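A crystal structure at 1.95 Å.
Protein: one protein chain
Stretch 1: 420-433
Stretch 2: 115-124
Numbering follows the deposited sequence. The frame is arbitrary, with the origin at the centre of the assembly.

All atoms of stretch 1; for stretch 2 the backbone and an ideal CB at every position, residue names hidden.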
# COMPACT_ATOMS: atom_id res chain seq x y z
N GLY A 420 -14.03 -0.89 10.21
CA GLY A 420 -15.18 -1.39 11.00
C GLY A 420 -16.54 -1.05 10.37
O GLY A 420 -17.50 -1.83 10.45
N LEU A 421 -16.64 0.17 9.84
CA LEU A 421 -17.83 0.61 9.18
C LEU A 421 -18.24 -0.32 8.06
O LEU A 421 -19.42 -0.58 7.95
CB LEU A 421 -17.70 2.03 8.65
CG LEU A 421 -17.72 3.16 9.69
CD1 LEU A 421 -17.21 4.49 9.10
CD2 LEU A 421 -19.12 3.38 10.23
N PHE A 422 -17.28 -0.79 7.23
CA PHE A 422 -17.56 -1.75 6.19
C PHE A 422 -17.98 -3.10 6.74
O PHE A 422 -18.90 -3.73 6.20
CB PHE A 422 -16.37 -1.91 5.13
CG PHE A 422 -16.22 -0.73 4.19
CD1 PHE A 422 -15.51 0.37 4.55
CD2 PHE A 422 -16.85 -0.72 2.96
CE1 PHE A 422 -15.39 1.47 3.70
CE2 PHE A 422 -16.73 0.35 2.10
CZ PHE A 422 -16.01 1.45 2.48
N MSE A 423 -17.30 -3.58 7.77
CA MSE A 423 -17.64 -4.88 8.38
C MSE A 423 -19.03 -4.85 8.95
O MSE A 423 -19.84 -5.75 8.75
CB MSE A 423 -16.68 -5.23 9.51
CG MSE A 423 -15.25 -5.44 9.02
SE MSE A 423 -14.03 -5.96 10.48
CE MSE A 423 -14.99 -7.62 10.81
N LEU A 424 -19.34 -3.74 9.59
CA LEU A 424 -20.68 -3.52 10.22
C LEU A 424 -21.79 -3.47 9.18
O LEU A 424 -22.77 -4.18 9.27
CB LEU A 424 -20.65 -2.21 11.02
CG LEU A 424 -21.96 -1.84 11.74
CD1 LEU A 424 -22.13 -2.77 12.90
CD2 LEU A 424 -21.97 -0.41 12.19
N GLY A 425 -21.59 -2.67 8.12
CA GLY A 425 -22.59 -2.60 7.05
C GLY A 425 -22.79 -3.93 6.36
O GLY A 425 -23.91 -4.31 6.02
N ILE A 426 -21.69 -4.61 6.09
CA ILE A 426 -21.73 -5.81 5.28
C ILE A 426 -22.26 -6.97 6.11
O ILE A 426 -23.02 -7.75 5.60
CB ILE A 426 -20.33 -6.13 4.61
CG1 ILE A 426 -19.97 -5.12 3.49
CG2 ILE A 426 -20.26 -7.57 4.05
CD1 ILE A 426 -20.85 -5.11 2.25
N PHE A 427 -21.91 -7.08 7.37
CA PHE A 427 -22.26 -8.29 8.12
C PHE A 427 -23.36 -8.17 9.19
O PHE A 427 -23.82 -9.18 9.69
CB PHE A 427 -21.01 -8.88 8.75
CG PHE A 427 -20.02 -9.37 7.70
CD1 PHE A 427 -20.32 -10.49 6.96
CD2 PHE A 427 -18.86 -8.65 7.42
CE1 PHE A 427 -19.44 -10.95 5.98
CE2 PHE A 427 -17.96 -9.12 6.47
CZ PHE A 427 -18.25 -10.27 5.74
N VAL A 428 -23.78 -6.96 9.52
CA VAL A 428 -24.74 -6.75 10.58
C VAL A 428 -25.95 -6.06 10.00
O VAL A 428 -25.99 -4.83 9.87
CB VAL A 428 -24.10 -5.91 11.66
CG1 VAL A 428 -25.04 -5.77 12.82
CG2 VAL A 428 -22.79 -6.55 12.10
N LYS A 429 -26.94 -6.85 9.59
CA LYS A 429 -28.12 -6.33 8.88
C LYS A 429 -28.85 -5.22 9.67
O LYS A 429 -29.40 -4.28 9.09
CB LYS A 429 -29.09 -7.47 8.55
CG LYS A 429 -30.37 -7.00 7.84
CD LYS A 429 -31.22 -8.16 7.29
CE LYS A 429 -32.61 -7.68 6.82
NZ LYS A 429 -32.53 -7.00 5.50
N ARG A 430 -28.86 -5.29 10.98
CA ARG A 430 -29.65 -4.33 11.74
C ARG A 430 -28.94 -3.01 12.00
O ARG A 430 -29.56 -2.04 12.41
CB ARG A 430 -30.11 -4.91 13.07
CG ARG A 430 -31.37 -5.71 12.89
CD ARG A 430 -31.03 -7.17 12.66
NE ARG A 430 -30.10 -7.59 13.71
CZ ARG A 430 -28.81 -7.90 13.54
NH1 ARG A 430 -28.27 -7.90 12.34
NH2 ARG A 430 -28.04 -8.23 14.62
N ALA A 431 -27.64 -2.96 11.72
CA ALA A 431 -26.93 -1.76 11.93
C ALA A 431 -27.54 -0.71 11.05
O ALA A 431 -28.01 -1.03 9.96
CB ALA A 431 -25.45 -1.94 11.60
N ASN A 432 -27.48 0.56 11.50
CA ASN A 432 -28.13 1.62 10.78
C ASN A 432 -27.28 2.88 10.89
O ASN A 432 -26.22 2.86 11.53
CB ASN A 432 -29.60 1.82 11.36
CG ASN A 432 -29.62 1.90 12.89
OD1 ASN A 432 -28.86 2.67 13.46
ND2 ASN A 432 -30.53 1.13 13.54
N ALA A 433 -27.72 3.95 10.25
CA ALA A 433 -26.94 5.18 10.20
C ALA A 433 -26.52 5.72 11.53
O ALA A 433 -25.38 6.16 11.78
CB ALA A 433 -27.73 6.21 9.47
N UNK A 115 -25.52 2.29 2.38
CA UNK A 115 -25.83 1.37 3.48
C UNK A 115 -26.30 2.12 4.72
O UNK A 115 -27.19 1.63 5.44
CB UNK A 115 -24.61 0.52 3.82
N UNK A 116 -25.66 3.28 4.97
CA UNK A 116 -25.84 4.08 6.16
C UNK A 116 -26.27 5.49 5.80
O UNK A 116 -27.44 5.72 5.34
CB UNK A 116 -24.55 4.11 6.99
N UNK A 117 -25.40 6.46 5.94
CA UNK A 117 -25.72 7.78 5.35
C UNK A 117 -24.43 8.54 5.00
O UNK A 117 -23.35 7.94 5.06
CB UNK A 117 -26.57 8.61 6.32
N UNK A 118 -24.54 9.82 4.65
CA UNK A 118 -23.43 10.60 4.23
C UNK A 118 -22.38 10.84 5.32
O UNK A 118 -21.22 11.10 4.99
CB UNK A 118 -23.95 11.94 3.70
N UNK A 119 -22.72 10.70 6.59
CA UNK A 119 -21.73 10.97 7.65
C UNK A 119 -20.67 9.87 7.68
O UNK A 119 -19.50 10.11 7.96
CB UNK A 119 -22.41 11.08 9.01
N UNK A 120 -21.07 8.64 7.42
CA UNK A 120 -20.15 7.56 7.45
C UNK A 120 -19.31 7.64 6.18
O UNK A 120 -18.13 7.30 6.22
CB UNK A 120 -20.87 6.22 7.58
N UNK A 121 -19.94 8.01 5.07
CA UNK A 121 -19.22 8.10 3.81
C UNK A 121 -18.10 9.13 3.91
O UNK A 121 -16.98 8.82 3.60
CB UNK A 121 -20.18 8.46 2.67
N UNK A 122 -18.42 10.34 4.39
CA UNK A 122 -17.46 11.40 4.50
C UNK A 122 -16.37 11.20 5.54
O UNK A 122 -15.18 11.64 5.33
CB UNK A 122 -18.20 12.70 4.80
N UNK A 123 -16.73 10.58 6.66
CA UNK A 123 -15.73 10.29 7.65
C UNK A 123 -14.68 9.37 7.01
O UNK A 123 -13.47 9.63 7.14
CB UNK A 123 -16.36 9.66 8.89
N UNK A 124 -15.14 8.34 6.31
CA UNK A 124 -14.24 7.35 5.70
C UNK A 124 -13.39 7.92 4.56
O UNK A 124 -12.21 7.62 4.49
CB UNK A 124 -15.06 6.17 5.17

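Position 115 points its CA-to-CB bond toward stretch 1. The ideal CB lies 4.9 Å from Gly 425 CA, where the absence of a side chain leaves room. Beyond it the helix of stretch 1 ends and a type I turn runs from Val 428 to Ala 431. Carbonyl oxygens gather there: Gly 425 O, Val 428 O, Lys 429 O and Ala 431 O. A long donor is called for, so lysine or arginine would suit; several acceptors at different angles favour arginine. The residue is Arg 115. Its NE donates to Gly 425 O at 2.8 Å. Its NH1 and NH2 both donate to Ala 431 O, each at 3.0 Å. These two oxygens lie at the edge of the guanidinium, near its plane, as does Val 428 O, 2.8 Å from Arg 115 NH2. The side chain thus ties the helix end to the turn. A CB on Gly 425 would lie 2.9 Å from Arg 115 CG, a clash.

Position 116 has phi/psi of -123/-108, off the helical values. CA-to-CB points sideways, with the ideal CB 4.1 Å from Ala 433 CA. A gap runs from there between Gly 425 and the backbone of Ala 431 and Asn 432, reaching Leu 421 and Leu 424. A large apolar chain, leucine, methionine or phenylalanine, could fill it. The residue is Phe 116, with chi1 in m. The ring runs into the gap and has the largest covered area of stretch 2. Its CZ comes 3.4 Å from Gly 425 CA and 3.9 Å from Leu 424 CD2. Its CE1 lies 3.9 Å from Ala 431 CB. Here too Gly 425 matters, since a CB on it would sit only 3.2 Å from Phe 116 CE2.

Position 117 stands right before a helix, so a capping residue is expected: serine, threonine, aspartate or asparagine. Its ideal CB is 4.1 Å from Ala 433 CB. The residue is Asp 117. Its OD1 accepts from the backbone N of 119 at 3.0 Å, the capping bond, and its OD2 lies 3.6 Å from Ala 433 CB.

Position 118 meets nothing of stretch 1, which sets no preference. It is Val 118.

Position 119 points sideways, and only a long chain could reach Ala 433. It is Arg 119. Its NH2 forms a salt bridge with Asp 117 OD2 at 2.8 Å and lies 3.8 Å from Ala 433 O.

Position 120 points toward Leu 421, its ideal CB 4.3 Å from Leu 421 CD2. A small residue, alanine, serine or cysteine, would suit. It is Ser 120. A water accepts from its OG and donates to Asp 117 OD1 and Ala 433 O, bridging the stretches.

Positions 121 and 122 make no contact with stretch 1. They are Arg 121 and Leu 122.

Position 123 points toward Leu 421, so an apolar chain fits. Phe 123 places CD2 3.9 Å from Leu 421 CD1, which meets the ring edge.

Position 124 also points toward stretch 1, near Leu 421 and Phe 422. A small apolar residue would suit, and it is Ala 124.

Stretch 2 115-124: RFDVRSRLFA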
# COMPACT_ATOMS: atom_id res chain seq x y z
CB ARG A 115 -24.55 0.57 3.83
CG ARG A 115 -24.65 -0.35 5.02
CD ARG A 115 -25.76 -1.40 4.78
NE ARG A 115 -25.87 -2.27 5.91
CZ ARG A 115 -26.57 -2.00 7.00
NH1 ARG A 115 -27.27 -0.89 7.07
NH2 ARG A 115 -26.58 -2.85 8.02
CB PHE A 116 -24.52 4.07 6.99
CG PHE A 116 -24.18 2.72 7.57
CD1 PHE A 116 -25.12 1.98 8.25
CD2 PHE A 116 -22.87 2.20 7.44
CE1 PHE A 116 -24.80 0.72 8.78
CE2 PHE A 116 -22.55 0.98 7.99
CZ PHE A 116 -23.51 0.23 8.65
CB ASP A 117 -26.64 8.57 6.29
CG ASP A 117 -25.97 8.97 7.56
OD1 ASP A 117 -24.77 8.74 7.71
OD2 ASP A 117 -26.67 9.53 8.44
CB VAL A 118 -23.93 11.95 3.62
CG1 VAL A 118 -24.39 12.94 4.68
CG2 VAL A 118 -22.89 12.56 2.72
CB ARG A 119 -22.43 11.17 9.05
CG ARG A 119 -23.40 12.36 9.15
CD ARG A 119 -24.23 12.34 10.44
NE ARG A 119 -25.14 11.20 10.43
CZ ARG A 119 -25.90 10.79 11.44
NH1 ARG A 119 -25.89 11.43 12.59
NH2 ARG A 119 -26.69 9.74 11.28
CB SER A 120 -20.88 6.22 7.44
OG SER A 120 -21.38 5.87 8.73
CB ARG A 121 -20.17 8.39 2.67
CG ARG A 121 -19.55 8.98 1.43
CD ARG A 121 -20.61 9.04 0.36
NE ARG A 121 -20.03 9.40 -0.92
CZ ARG A 121 -20.73 9.72 -2.02
NH1 ARG A 121 -22.04 9.76 -2.02
NH2 ARG A 121 -20.11 9.98 -3.14
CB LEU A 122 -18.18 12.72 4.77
CG LEU A 122 -18.93 13.31 3.58
CD1 LEU A 122 -19.77 14.47 4.04
CD2 LEU A 122 -17.94 13.77 2.54
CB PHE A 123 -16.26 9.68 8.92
CG PHE A 123 -15.21 9.03 9.78
CD1 PHE A 123 -14.40 9.79 10.60
CD2 PHE A 123 -15.03 7.66 9.76
CE1 PHE A 123 -13.44 9.20 11.39
CE2 PHE A 123 -14.02 7.04 10.50
CZ PHE A 123 -13.25 7.82 11.34
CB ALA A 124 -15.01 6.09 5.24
O HOH W 1 -23.95 6.67 9.16
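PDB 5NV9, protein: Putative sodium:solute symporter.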